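Local atomic coordinates of alpha-1,3-glucanase (Paenibacillus glycanilyticus, PDB entry 6K0P), a protein that hydrolyses the alpha-1,3-glucosidic linkages of alpha-1,3-glucan, as a glycoside hydrolase of family 87. Residues M22-S26 against S50-V55. The protein carries 1 engineered substitution. Where two conformers were deposited one is given. Numbering follows the deposited sequence.
Sequences MEAES and SGRSSV. With CA (calcium ion), chain J.
Glu-25 (chi1 p, 64°) sets its carboxylate against the carbonyls of Ser-50 and Ser-53 and chelates the calcium they share: OE1 and OE2 each lie 2.5 Å from it. Glu-23 (m/m rotamers) adds OE1 at 2.3 Å from the calcium, while its OE2 accepts a short 2.5 Å hydrogen bond from Ser-50 OG. Ser-50 O and Ser-53 O each lie 2.4 Å from the calcium; Asp-168 O and OD1 complete seven oxygens. A type I turn, Glu-23 to Ser-26, brings both glutamates to one ion. Gly-51 (phi/psi 73/6) and Arg-52 (58/26) bend the facing loop; a CB on Gly-51 would clash with Glu-25 OE2. Glu-23 CA lies 7.3 Å from Gly-51 CA, and Glu-25 CA 5.6 Å from Ser-54 CA. At the end away from Ser-50, Val-55 CG2 packs 4.0 Å from Ala-24 CB. This site, consistent with structural calcium in galactose-binding-like beta-sandwich modules, joins strand 20-23 to the loop entering strand 55-57, both pairing antiparallel with strand 165-173, which carries Asp-168.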
ATOM      1  N   MET A  22     -11.446   5.828  10.661  1.00 10.92           N
ATOM      2  CA  MET A  22     -12.889   5.699  10.831  1.00 10.93           C
ATOM      3  C   MET A  22     -13.586   5.881   9.495  1.00 11.28           C
ATOM      4  O   MET A  22     -13.373   6.888   8.811  1.00 12.06           O
ATOM      5  CB  MET A  22     -13.395   6.710  11.858  1.00 15.05           C
ATOM      6  CG  MET A  22     -12.705   6.519  13.210  1.00 19.24           C
ATOM      7  SD  MET A  22     -13.599   7.306  14.548  1.00 24.02           S
ATOM      8  CE  MET A  22     -13.461   8.999  14.054  1.00 16.86           C
ATOM      9  N   GLU A  23     -14.409   4.906   9.115  1.00 11.45           N
ATOM     10  CA  GLU A  23     -15.121   4.982   7.846  1.00  9.88           C
ATOM     11  C   GLU A  23     -16.300   5.937   7.965  1.00 10.15           C
ATOM     12  O   GLU A  23     -17.059   5.896   8.939  1.00 11.09           O
ATOM     13  CB  GLU A  23     -15.632   3.598   7.434  1.00 10.56           C
ATOM     14  CG  GLU A  23     -14.535   2.565   7.198  1.00 12.21           C
ATOM     15  CD  GLU A  23     -13.719   2.825   5.942  1.00 12.75           C
ATOM     16  OE1 GLU A  23     -14.072   3.732   5.151  1.00 10.55           O
ATOM     17  OE2 GLU A  23     -12.711   2.110   5.753  1.00 13.56           O
ATOM     18  N   ALA A  24     -16.464   6.795   6.952  1.00  8.95           N
ATOM     19  CA  ALA A  24     -17.553   7.766   6.985  1.00 10.44           C
ATOM     20  C   ALA A  24     -18.905   7.075   7.041  1.00 10.95           C
ATOM     21  O   ALA A  24     -19.815   7.529   7.754  1.00 10.79           O
ATOM     22  CB  ALA A  24     -17.483   8.660   5.747  1.00 11.20           C
ATOM     23  N   GLU A  25     -19.050   5.978   6.298  1.00 10.18           N
ATOM     24  CA  GLU A  25     -20.323   5.291   6.090  1.00 10.72           C
ATOM     25  C   GLU A  25     -20.746   4.424   7.264  1.00 13.46           C
ATOM     26  O   GLU A  25     -21.785   3.758   7.170  1.00 14.37           O
ATOM     27  CB  GLU A  25     -20.246   4.433   4.820  1.00 10.33           C
ATOM     28  CG  GLU A  25     -19.227   3.295   4.876  1.00 10.44           C
ATOM     29  CD  GLU A  25     -17.818   3.705   4.435  1.00 10.52           C
ATOM     30  OE1 GLU A  25     -17.490   4.920   4.415  1.00  9.88           O
ATOM     31  OE2 GLU A  25     -17.034   2.792   4.103  1.00 11.04           O
ATOM     32  N   SER A  26     -19.978   4.403   8.349  1.00 12.66           N
ATOM     33  CA  SER A  26     -20.322   3.555   9.481  1.00 14.05           C
ATOM     34  C   SER A  26     -21.729   3.886   9.964  1.00 14.54           C
ATOM     35  O   SER A  26     -22.143   5.052   9.978  1.00 12.84           O
ATOM     36  CB  SER A  26     -19.326   3.788  10.612  1.00 15.31           C
ATOM     37  OG  SER A  26     -19.821   3.272  11.843  1.00 18.89           O
ATOM     38  N   SER A  50     -12.381   3.194   0.523  1.00  8.95           N
ATOM     39  CA  SER A  50     -12.160   2.301   1.653  1.00  9.46           C
ATOM     40  C   SER A  50     -13.498   1.750   2.136  1.00  9.35           C
ATOM     41  O   SER A  50     -14.465   2.494   2.309  1.00 10.23           O
ATOM     42  CB  SER A  50     -11.480   3.092   2.770  1.00 10.41           C
ATOM     43  OG  SER A  50     -11.070   2.241   3.832  1.00 10.82           O
ATOM     44  N   GLY A  51     -13.560   0.436   2.334  1.00  8.79           N
ATOM     45  CA  GLY A  51     -14.826  -0.184   2.671  1.00 10.47           C
ATOM     46  C   GLY A  51     -15.799  -0.266   1.521  1.00  9.31           C
ATOM     47  O   GLY A  51     -16.943  -0.679   1.729  1.00 11.79           O
ATOM     48  N   ARG A  52     -15.367   0.113   0.314  1.00 10.08           N
ATOM     49  CA  ARG A  52     -16.214   0.169  -0.875  1.00  8.72           C
ATOM     50  C   ARG A  52     -17.413   1.093  -0.696  1.00 10.79           C
ATOM     51  O   ARG A  52     -18.430   0.930  -1.374  1.00 10.72           O
ATOM     52  CB  ARG A  52     -16.634  -1.216  -1.382  1.00 10.86           C
ATOM     53  CG  ARG A  52     -15.465  -2.188  -1.474  1.00 10.32           C
ATOM     54  CD  ARG A  52     -14.424  -1.763  -2.526  1.00 10.42           C
ATOM     55  NE  ARG A  52     -13.357  -2.760  -2.549  1.00  9.88           N
ATOM     56  CZ  ARG A  52     -12.665  -3.123  -3.630  1.00 10.43           C
ATOM     57  NH1 ARG A  52     -12.883  -2.553  -4.813  1.00 10.06           N
ATOM     58  NH2 ARG A  52     -11.740  -4.069  -3.518  1.00 11.28           N
ATOM     59  N   SER A  53     -17.300   2.088   0.186  1.00 10.08           N
ATOM     60  CA  SER A  53     -18.380   3.053   0.336  1.00  9.68           C
ATOM     61  C   SER A  53     -17.840   4.383   0.853  1.00  9.97           C
ATOM     62  O   SER A  53     -16.794   4.454   1.499  1.00 10.87           O
ATOM     63  CB  SER A  53     -19.474   2.515   1.266  1.00 11.54           C
ATOM     64  OG  SER A  53     -20.527   3.454   1.435  1.00 12.38           O
ATOM     65  N   SER A  54     -18.591   5.437   0.556  1.00  9.52           N
ATOM     66  CA  SER A  54     -18.335   6.781   1.051  0.59  9.92           C
ATOM     67  C   SER A  54     -19.677   7.441   1.303  1.00  9.82           C
ATOM     68  O   SER A  54     -20.729   6.905   0.941  1.00 10.68           O
ATOM     69  CB  SER A  54     -17.573   7.625   0.024  0.59 12.10           C
ATOM     70  OG  SER A  54     -16.262   7.151  -0.134  0.59 11.24           O
ATOM     71  N   VAL A  55     -19.644   8.620   1.919  1.00  9.43           N
ATOM     72  CA  VAL A  55     -20.843   9.440   2.068  1.00  9.97           C
ATOM     73  C   VAL A  55     -20.675  10.666   1.190  1.00 11.70           C
ATOM     74  O   VAL A  55     -19.731  11.446   1.369  1.00 10.89           O
ATOM     75  CB  VAL A  55     -21.119   9.830   3.525  1.00 11.43           C
ATOM     76  CG1 VAL A  55     -22.382  10.689   3.591  1.00 12.68           C
ATOM     77  CG2 VAL A  55     -21.277   8.583   4.388  1.00 11.32           C
TER
HETATM   78 CA    CA J2006     -15.310   4.451   3.350  1.00  9.69          CA